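Local coordinates for Vv2_1132 (Vibrio vulnificus CMCP6, PDB 5Y9S), which is a LysR-family transcriptional regulator that probably binds DNA through a winged helix-turn-helix domain and assembles as a tetramer, at residues D[54-59]-D[63-68]; D[236-241]-D[249-254]. One frame throughout, in Å; residues are numbered along the deposited sequence.

Contact 1 of 2, residues D[54-59]-D[63-68]; sequences PLFDRT and ITLTEH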
ATOM      1  N   PRO D  54      -1.282 -17.234  16.378  1.00 16.09           N
ATOM      2  CA  PRO D  54      -2.422 -17.874  15.720  1.00 16.11           C
ATOM      3  C   PRO D  54      -3.342 -16.813  15.121  1.00 15.57           C
ATOM      4  O   PRO D  54      -3.690 -15.826  15.767  1.00 15.41           O
ATOM      5  CB  PRO D  54      -3.099 -18.675  16.850  1.00 16.97           C
ATOM      6  CG  PRO D  54      -2.633 -18.026  18.127  1.00 17.06           C
ATOM      7  CD  PRO D  54      -1.293 -17.443  17.844  1.00 24.76           C
ATOM      8  N   LEU D  55      -3.696 -16.999  13.860  1.00 15.31           N
ATOM      9  CA  LEU D  55      -4.639 -16.081  13.232  1.00 15.90           C
ATOM     10  C   LEU D  55      -6.073 -16.557  13.405  1.00 25.87           C
ATOM     11  O   LEU D  55      -6.980 -15.732  13.560  1.00 15.25           O
ATOM     12  CB  LEU D  55      -4.301 -15.923  11.752  1.00 14.34           C
ATOM     13  CG  LEU D  55      -2.885 -15.381  11.563  1.00 17.29           C
ATOM     14  CD1 LEU D  55      -2.407 -15.364  10.063  1.00 17.55           C
ATOM     15  CD2 LEU D  55      -2.859 -13.987  12.159  1.00 13.49           C
ATOM     16  N   PHE D  56      -6.283 -17.868  13.417  1.00 16.02           N
ATOM     17  CA  PHE D  56      -7.614 -18.452  13.489  1.00 16.60           C
ATOM     18  C   PHE D  56      -7.798 -19.122  14.833  1.00 17.41           C
ATOM     19  O   PHE D  56      -6.900 -19.817  15.327  1.00 17.72           O
ATOM     20  CB  PHE D  56      -7.843 -19.439  12.343  1.00 16.80           C
ATOM     21  CG  PHE D  56      -7.793 -18.782  10.989  1.00 16.09           C
ATOM     22  CD1 PHE D  56      -8.925 -18.165  10.459  1.00 15.91           C
ATOM     23  CD2 PHE D  56      -6.610 -18.732  10.276  1.00 15.64           C
ATOM     24  CE1 PHE D  56      -8.867 -17.530   9.211  1.00 15.29           C
ATOM     25  CE2 PHE D  56      -6.553 -18.112   9.032  1.00 15.04           C
ATOM     26  CZ  PHE D  56      -7.685 -17.518   8.505  1.00 14.86           C
ATOM     27  N   ASP D  57      -8.931 -18.843  15.451  1.00 17.77           N
ATOM     28  CA  ASP D  57      -9.422 -19.667  16.545  1.00 19.14           C
ATOM     29  C   ASP D  57     -10.049 -20.894  15.898  1.00 23.35           C
ATOM     30  O   ASP D  57     -11.150 -20.821  15.348  1.00 27.97           O
ATOM     31  CB  ASP D  57     -10.430 -18.896  17.382  1.00 24.37           C
ATOM     32  CG  ASP D  57     -10.755 -19.590  18.674  1.00 36.93           C
ATOM     33  OD1 ASP D  57     -10.929 -18.867  19.681  1.00 39.88           O
ATOM     34  OD2 ASP D  57     -10.813 -20.845  18.679  1.00 34.58           O
ATOM     35  N   ARG D  58      -9.355 -22.029  15.941  1.00 21.49           N
ATOM     36  CA  ARG D  58      -9.867 -23.184  15.216  1.00 21.18           C
ATOM     37  C   ARG D  58     -10.880 -23.996  16.017  1.00 32.99           C
ATOM     38  O   ARG D  58     -11.577 -24.839  15.436  1.00 34.93           O
ATOM     39  CB  ARG D  58      -8.692 -24.051  14.737  1.00 20.34           C
ATOM     40  CG  ARG D  58      -7.998 -23.425  13.501  1.00 19.38           C
ATOM     41  CD  ARG D  58      -6.765 -24.203  13.037  1.00 19.42           C
ATOM     42  NE  ARG D  58      -5.756 -24.320  14.080  1.00 19.59           N
ATOM     43  CZ  ARG D  58      -5.025 -25.414  14.303  1.00 29.51           C
ATOM     44  NH1 ARG D  58      -5.197 -26.509  13.560  1.00 20.69           N
ATOM     45  NH2 ARG D  58      -4.116 -25.423  15.286  1.00 21.89           N
ATOM     46  N   THR D  59     -11.020 -23.746  17.315  1.00 42.51           N
ATOM     47  CA  THR D  59     -11.974 -24.486  18.127  1.00 36.69           C
ATOM     48  C   THR D  59     -13.365 -23.869  18.126  1.00 32.56           C
ATOM     49  O   THR D  59     -14.238 -24.342  18.862  1.00 39.21           O
ATOM     50  CB  THR D  59     -11.460 -24.617  19.560  1.00 27.64           C
ATOM     51  OG1 THR D  59     -11.523 -23.343  20.198  1.00 27.69           O
ATOM     52  CG2 THR D  59     -10.021 -25.076  19.545  1.00 23.23           C
ATOM     53  N   ILE D  63     -15.363 -21.177  12.099  1.00 42.04           N
ATOM     54  CA  ILE D  63     -14.041 -20.756  12.531  1.00 26.93           C
ATOM     55  C   ILE D  63     -13.997 -19.240  12.487  1.00 24.65           C
ATOM     56  O   ILE D  63     -14.465 -18.623  11.523  1.00 30.00           O
ATOM     57  CB  ILE D  63     -12.958 -21.397  11.650  1.00 28.00           C
ATOM     58  CG1 ILE D  63     -13.037 -22.913  11.817  1.00 26.31           C
ATOM     59  CG2 ILE D  63     -11.547 -20.842  11.975  1.00 27.28           C
ATOM     60  CD1 ILE D  63     -11.758 -23.627  11.614  1.00 32.37           C
ATOM     61  N   THR D  64     -13.479 -18.632  13.550  1.00 20.78           N
ATOM     62  CA  THR D  64     -13.410 -17.184  13.654  1.00 24.18           C
ATOM     63  C   THR D  64     -11.948 -16.770  13.672  1.00 24.36           C
ATOM     64  O   THR D  64     -11.045 -17.604  13.824  1.00 22.91           O
ATOM     65  CB  THR D  64     -14.138 -16.687  14.909  1.00 29.11           C
ATOM     66  OG1 THR D  64     -13.703 -17.451  16.037  1.00 23.31           O
ATOM     67  CG2 THR D  64     -15.654 -16.863  14.749  1.00 37.68           C
ATOM     68  N   LEU D  65     -11.717 -15.470  13.510  1.00 20.68           N
ATOM     69  CA  LEU D  65     -10.373 -14.927  13.637  1.00 15.75           C
ATOM     70  C   LEU D  65     -10.055 -14.662  15.106  1.00 19.82           C
ATOM     71  O   LEU D  65     -10.952 -14.388  15.908  1.00 21.42           O
ATOM     72  CB  LEU D  65     -10.240 -13.642  12.829  1.00 23.34           C
ATOM     73  CG  LEU D  65     -10.583 -13.676  11.339  1.00 20.34           C
ATOM     74  CD1 LEU D  65     -10.713 -12.254  10.888  1.00 13.97           C
ATOM     75  CD2 LEU D  65      -9.492 -14.395  10.545  1.00 19.23           C
ATOM     76  N   THR D  66      -8.775 -14.786  15.465  1.00 15.89           N
ATOM     77  CA  THR D  66      -8.309 -14.324  16.769  1.00 16.06           C
ATOM     78  C   THR D  66      -8.200 -12.796  16.751  1.00 15.44           C
ATOM     79  O   THR D  66      -8.415 -12.154  15.727  1.00 16.07           O
ATOM     80  CB  THR D  66      -6.956 -14.951  17.112  1.00 20.59           C
ATOM     81  OG1 THR D  66      -5.976 -14.524  16.144  1.00 19.55           O
ATOM     82  CG2 THR D  66      -7.057 -16.495  17.119  1.00 16.81           C
ATOM     83  N   GLU D  67      -7.862 -12.196  17.892  1.00 15.58           N
ATOM     84  CA  GLU D  67      -7.570 -10.766  17.895  1.00 15.03           C
ATOM     85  C   GLU D  67      -6.501 -10.441  16.858  1.00 15.98           C
ATOM     86  O   GLU D  67      -6.649  -9.490  16.082  1.00 15.85           O
ATOM     87  CB  GLU D  67      -7.126 -10.310  19.291  1.00 18.81           C
ATOM     88  CG  GLU D  67      -5.916 -11.142  19.806  1.00 35.47           C
ATOM     89  CD  GLU D  67      -5.278 -10.626  21.080  1.00 53.54           C
ATOM     90  OE1 GLU D  67      -4.809 -11.474  21.874  1.00 60.69           O
ATOM     91  OE2 GLU D  67      -5.232  -9.390  21.291  1.00 53.28           O
ATOM     92  N   HIS D  68      -5.448 -11.265  16.784  1.00 14.35           N
ATOM     93  CA  HIS D  68      -4.379 -11.074  15.806  1.00 14.28           C
ATOM     94  C   HIS D  68      -4.902 -11.200  14.375  1.00 17.53           C
ATOM     95  O   HIS D  68      -4.602 -10.352  13.524  1.00 13.85           O
ATOM     96  CB  HIS D  68      -3.250 -12.076  16.067  1.00 22.79           C
ATOM     97  CG  HIS D  68      -2.680 -11.989  17.449  1.00 31.17           C
ATOM     98  ND1 HIS D  68      -2.106 -10.838  17.945  1.00 27.81           N
ATOM     99  CD2 HIS D  68      -2.588 -12.912  18.438  1.00 32.32           C
ATOM    100  CE1 HIS D  68      -1.689 -11.049  19.179  1.00 26.32           C
ATOM    101  NE2 HIS D  68      -1.968 -12.302  19.501  1.00 33.93           N
TER
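Phe56 and Leu65 form a non-hydrogen-bonded antiparallel pair, their CA atoms 4.5 Å apart, next to the hydrogen-bonded pair Asp57-Thr64, where Asp57 N donates to Thr64 O at 2.9 Å. Beyond the Phe56-Leu65 pair, Thr66 N gives a nearly straight bond to Leu55 O (2.8 Å, 172° at the hydrogen), though it comes in from above the carbonyl plane. Thr66 does more with its side chain. With OG1 set between its own backbone N and carbonyl carbon (chi1 63°), the hydroxyl donates to Pro54 O at 2.7 Å and also caps helix 67-90 by accepting from Gly69 N. The other branch, CG2, lies over the facing backbone, 3.4 Å from Asp57 N. The apolar flank is built by Phe56, Ile63 and Leu65. Leu65 runs alongside the Phe56 side chain in the same direction and brings CD2 to 3.5 Å from Phe56 CE1, meeting the ring obliquely. Ile63 CG2 rests near Phe56 CB and touches Asp57 O, while its CD1 reaches the backbone of Arg58. Phe56 and Leu65 also press on helix 11-22, so this flank is applied to the helical body of the domain. On the flank of Asp57 and Thr64 the chemistry is polar. Asp57 OD2 takes both Thr59 N, in an Asx turn, and Thr59 OG1, the latter through its syn lone pair at 3.0 Å; Thr64 OG1 is bonded to Ser60 OG. The short hairpin fits the wing of a winged helix-turn-helix domain, as in other LysR-type regulators. Because a single hydroxyl both grips Pro54 and caps the following helix, the hairpin and the start of that helix are probably held in a fixed relation.

Contact 2 of 2, residues D[236-241]-D[249-254]; sequences ESLVKM and AWVPMH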
ATOM      1  N   GLU D 236     -30.201   2.259 -23.382  1.00 21.74           N
ATOM      2  CA  GLU D 236     -31.094   1.112 -23.325  1.00 25.76           C
ATOM      3  C   GLU D 236     -31.979   1.136 -22.090  1.00 25.65           C
ATOM      4  O   GLU D 236     -33.060   0.542 -22.107  1.00 19.03           O
ATOM      5  CB  GLU D 236     -30.280  -0.186 -23.377  1.00 22.50           C
ATOM      6  CG  GLU D 236     -29.051  -0.119 -24.328  1.00 38.69           C
ATOM      7  CD  GLU D 236     -27.850   0.635 -23.727  1.00 34.98           C
ATOM      8  OE1 GLU D 236     -27.284   0.179 -22.724  1.00 32.20           O
ATOM      9  OE2 GLU D 236     -27.503   1.720 -24.238  1.00 42.88           O
ATOM     10  N   SER D 237     -31.550   1.816 -21.027  1.00 17.80           N
ATOM     11  CA  SER D 237     -32.385   1.949 -19.834  1.00 19.63           C
ATOM     12  C   SER D 237     -33.466   2.989 -20.048  1.00 24.49           C
ATOM     13  O   SER D 237     -34.612   2.782 -19.637  1.00 29.00           O
ATOM     14  CB  SER D 237     -31.544   2.341 -18.617  1.00 17.25           C
ATOM     15  OG  SER D 237     -30.919   1.212 -18.082  1.00 32.29           O
ATOM     16  N   LEU D 238     -33.101   4.126 -20.655  1.00 18.30           N
ATOM     17  CA  LEU D 238     -34.113   5.099 -21.018  1.00 18.87           C
ATOM     18  C   LEU D 238     -35.222   4.424 -21.805  1.00 23.50           C
ATOM     19  O   LEU D 238     -36.411   4.616 -21.512  1.00 25.37           O
ATOM     20  CB  LEU D 238     -33.499   6.234 -21.829  1.00 18.65           C
ATOM     21  CG  LEU D 238     -32.475   7.038 -21.045  1.00 22.57           C
ATOM     22  CD1 LEU D 238     -31.734   7.930 -22.009  1.00 22.69           C
ATOM     23  CD2 LEU D 238     -33.116   7.840 -19.926  1.00 18.01           C
ATOM     24  N   VAL D 239     -34.841   3.570 -22.762  1.00 19.79           N
ATOM     25  CA  VAL D 239     -35.823   2.934 -23.633  1.00 23.95           C
ATOM     26  C   VAL D 239     -36.783   2.064 -22.821  1.00 26.40           C
ATOM     27  O   VAL D 239     -38.002   2.154 -22.986  1.00 21.93           O
ATOM     28  CB  VAL D 239     -35.111   2.140 -24.744  1.00 24.41           C
ATOM     29  CG1 VAL D 239     -36.085   1.147 -25.408  1.00 21.51           C
ATOM     30  CG2 VAL D 239     -34.539   3.119 -25.770  1.00 20.47           C
ATOM     31  N   LYS D 240     -36.255   1.232 -21.908  1.00 20.73           N
ATOM     32  CA  LYS D 240     -37.142   0.441 -21.055  1.00 23.16           C
ATOM     33  C   LYS D 240     -38.105   1.339 -20.298  1.00 23.79           C
ATOM     34  O   LYS D 240     -39.318   1.119 -20.314  1.00 22.43           O
ATOM     35  CB  LYS D 240     -36.345  -0.413 -20.063  1.00 21.35           C
ATOM     36  CG  LYS D 240     -35.677  -1.612 -20.668  1.00 20.63           C
ATOM     37  CD  LYS D 240     -36.647  -2.475 -21.452  1.00 26.56           C
ATOM     38  CE  LYS D 240     -35.895  -3.651 -22.092  1.00 43.25           C
ATOM     39  NZ  LYS D 240     -36.401  -4.981 -21.605  1.00 48.63           N
ATOM     40  N   MET D 241     -37.569   2.371 -19.634  1.00 28.76           N
ATOM     41  CA  MET D 241     -38.394   3.314 -18.890  1.00 22.23           C
ATOM     42  C   MET D 241     -39.448   3.943 -19.784  1.00 27.87           C
ATOM     43  O   MET D 241     -40.603   4.121 -19.372  1.00 35.83           O
ATOM     44  CB  MET D 241     -37.506   4.407 -18.290  1.00 22.59           C
ATOM     45  CG  MET D 241     -36.720   4.001 -17.037  1.00 31.87           C
ATOM     46  SD  MET D 241     -37.704   3.032 -15.865  1.00 31.80           S
ATOM     47  CE  MET D 241     -38.226   4.340 -14.796  1.00 20.59           C
ATOM     48  N   ALA D 249     -38.143  10.392 -23.387  1.00 21.70           N
ATOM     49  CA  ALA D 249     -36.695  10.269 -23.499  1.00 23.32           C
ATOM     50  C   ALA D 249     -36.249  10.704 -24.890  1.00 30.36           C
ATOM     51  O   ALA D 249     -36.944  10.449 -25.883  1.00 21.63           O
ATOM     52  CB  ALA D 249     -36.246   8.824 -23.241  1.00 20.49           C
ATOM     53  N   TRP D 250     -35.101  11.381 -24.955  1.00 23.49           N
ATOM     54  CA  TRP D 250     -34.412  11.646 -26.219  1.00 20.40           C
ATOM     55  C   TRP D 250     -33.365  10.552 -26.407  1.00 19.85           C
ATOM     56  O   TRP D 250     -32.468  10.392 -25.569  1.00 19.13           O
ATOM     57  CB  TRP D 250     -33.764  13.039 -26.234  1.00 20.19           C
ATOM     58  CG  TRP D 250     -34.680  14.149 -26.786  1.00 25.97           C
ATOM     59  CD1 TRP D 250     -34.622  14.736 -28.026  1.00 27.58           C
ATOM     60  CD2 TRP D 250     -35.783  14.766 -26.108  1.00 21.43           C
ATOM     61  NE1 TRP D 250     -35.629  15.667 -28.155  1.00 33.99           N
ATOM     62  CE2 TRP D 250     -36.344  15.712 -26.987  1.00 27.29           C
ATOM     63  CE3 TRP D 250     -36.349  14.607 -24.842  1.00 24.52           C
ATOM     64  CZ2 TRP D 250     -37.447  16.495 -26.639  1.00 22.78           C
ATOM     65  CZ3 TRP D 250     -37.448  15.395 -24.491  1.00 22.01           C
ATOM     66  CH2 TRP D 250     -37.983  16.314 -25.384  1.00 22.71           C
ATOM     67  N   VAL D 251     -33.500   9.784 -27.485  1.00 20.23           N
ATOM     68  CA  VAL D 251     -32.644   8.619 -27.723  1.00 19.85           C
ATOM     69  C   VAL D 251     -32.287   8.550 -29.195  1.00 26.22           C
ATOM     70  O   VAL D 251     -33.047   8.972 -30.079  1.00 20.90           O
ATOM     71  CB  VAL D 251     -33.329   7.298 -27.307  1.00 27.92           C
ATOM     72  CG1 VAL D 251     -33.587   7.261 -25.813  1.00 20.91           C
ATOM     73  CG2 VAL D 251     -34.624   7.075 -28.114  1.00 21.00           C
ATOM     74  N   PRO D 252     -31.111   8.010 -29.484  1.00 25.64           N
ATOM     75  CA  PRO D 252     -30.696   7.839 -30.879  1.00 25.13           C
ATOM     76  C   PRO D 252     -31.628   6.883 -31.604  1.00 20.84           C
ATOM     77  O   PRO D 252     -32.104   5.906 -31.028  1.00 20.85           O
ATOM     78  CB  PRO D 252     -29.281   7.259 -30.756  1.00 23.96           C
ATOM     79  CG  PRO D 252     -28.809   7.722 -29.429  1.00 25.35           C
ATOM     80  CD  PRO D 252     -30.014   7.757 -28.539  1.00 21.34           C
ATOM     81  N   MET D 253     -31.888   7.180 -32.882  1.00 21.50           N
ATOM     82  CA  MET D 253     -32.757   6.304 -33.663  1.00 24.65           C
ATOM     83  C   MET D 253     -32.283   4.862 -33.627  1.00 22.10           C
ATOM     84  O   MET D 253     -33.100   3.950 -33.535  1.00 24.41           O
ATOM     85  CB  MET D 253     -32.854   6.764 -35.130  1.00 22.98           C
ATOM     86  CG  MET D 253     -33.833   7.886 -35.403  1.00 26.72           C
ATOM     87  SD  MET D 253     -35.523   7.315 -35.232  1.00 34.61           S
ATOM     88  CE  MET D 253     -35.675   6.055 -36.472  1.00 37.06           C
ATOM     89  N   HIS D 254     -30.970   4.624 -33.689  1.00 25.39           N
ATOM     90  CA  HIS D 254     -30.527   3.245 -33.887  1.00 34.19           C
ATOM     91  C   HIS D 254     -30.813   2.350 -32.683  1.00 37.05           C
ATOM     92  O   HIS D 254     -30.755   1.118 -32.807  1.00 39.95           O
ATOM     93  CB  HIS D 254     -29.031   3.200 -34.234  1.00 32.92           C
ATOM     94  CG  HIS D 254     -28.125   3.322 -33.052  1.00 20.31           C
ATOM     95  ND1 HIS D 254     -27.617   4.529 -32.622  1.00 21.29           N
ATOM     96  CD2 HIS D 254     -27.639   2.384 -32.208  1.00 19.86           C
ATOM     97  CE1 HIS D 254     -26.847   4.326 -31.563  1.00 24.83           C
ATOM     98  NE2 HIS D 254     -26.850   3.034 -31.287  1.00 21.52           N
TER
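Met241 N to Ser237 O, at 3.0 Å the shortest polar bond within the two segments, belongs to the helical turn that presents Leu238 and Val239 to Ala249 and Val251 on the strand; no hydrogen bond spans the interface itself. Helix 236-241 and strand 249-252 run at 131° to one another, with axes 8.8 Å apart at closest approach. Leu238 carries most of the contact. Its CB bond points at the strand and the CB atom sits over the gap between Ala249 CB (4.0 Å) and Val251 CG1 (4.1 Å), two residues whose CB bonds are directed back at the helix. Val251 CG1 stands beside the backbone N of its own residue (chi1 -64°) and from there also meets Val239 CG2 at 4.3 Å, so one methyl serves two successive helix residues. Leu238 also packs on Leu203 and Tyr205 of strand 199-205 and on Phe230 of strand 225-232. Trp250 leads off to the other face of the sheet and gives its NE1 to Trp275 O. The opposite flank of the helix faces a second subunit, where Ser237 OG bonds to Ala110 O of that subunit. Strand 225-232, helix 235-243 and strand 248-252 form a beta-alpha-beta crossover, typical of the alpha/beta, periplasmic-binding-protein-like fold of LysR substrate-binding domains.

How the contacts relate
The contacts sit in separate family regions, contact 1 in the helix-turn-helix part and contact 2 in the substrate-binding part, on opposite sides of the chain's centre with about 53 Å between their own centres. They share no helix or strand. Contact 1 is a surface hairpin, whose backbone and hydroxyl bonds join the strands while its apolar flank lies against helices. Contact 2 is buried, and its helix-to-strand packing is almost wholly between aliphatic side chains, with no hydrogen bond across; the strand's backbone pairs within its sheet, with strands 172-186 and 199-205. The interface in contact 1 is also larger, burying 506 Å² against 157 Å², whereas contact 2 has a second subunit behind its helix.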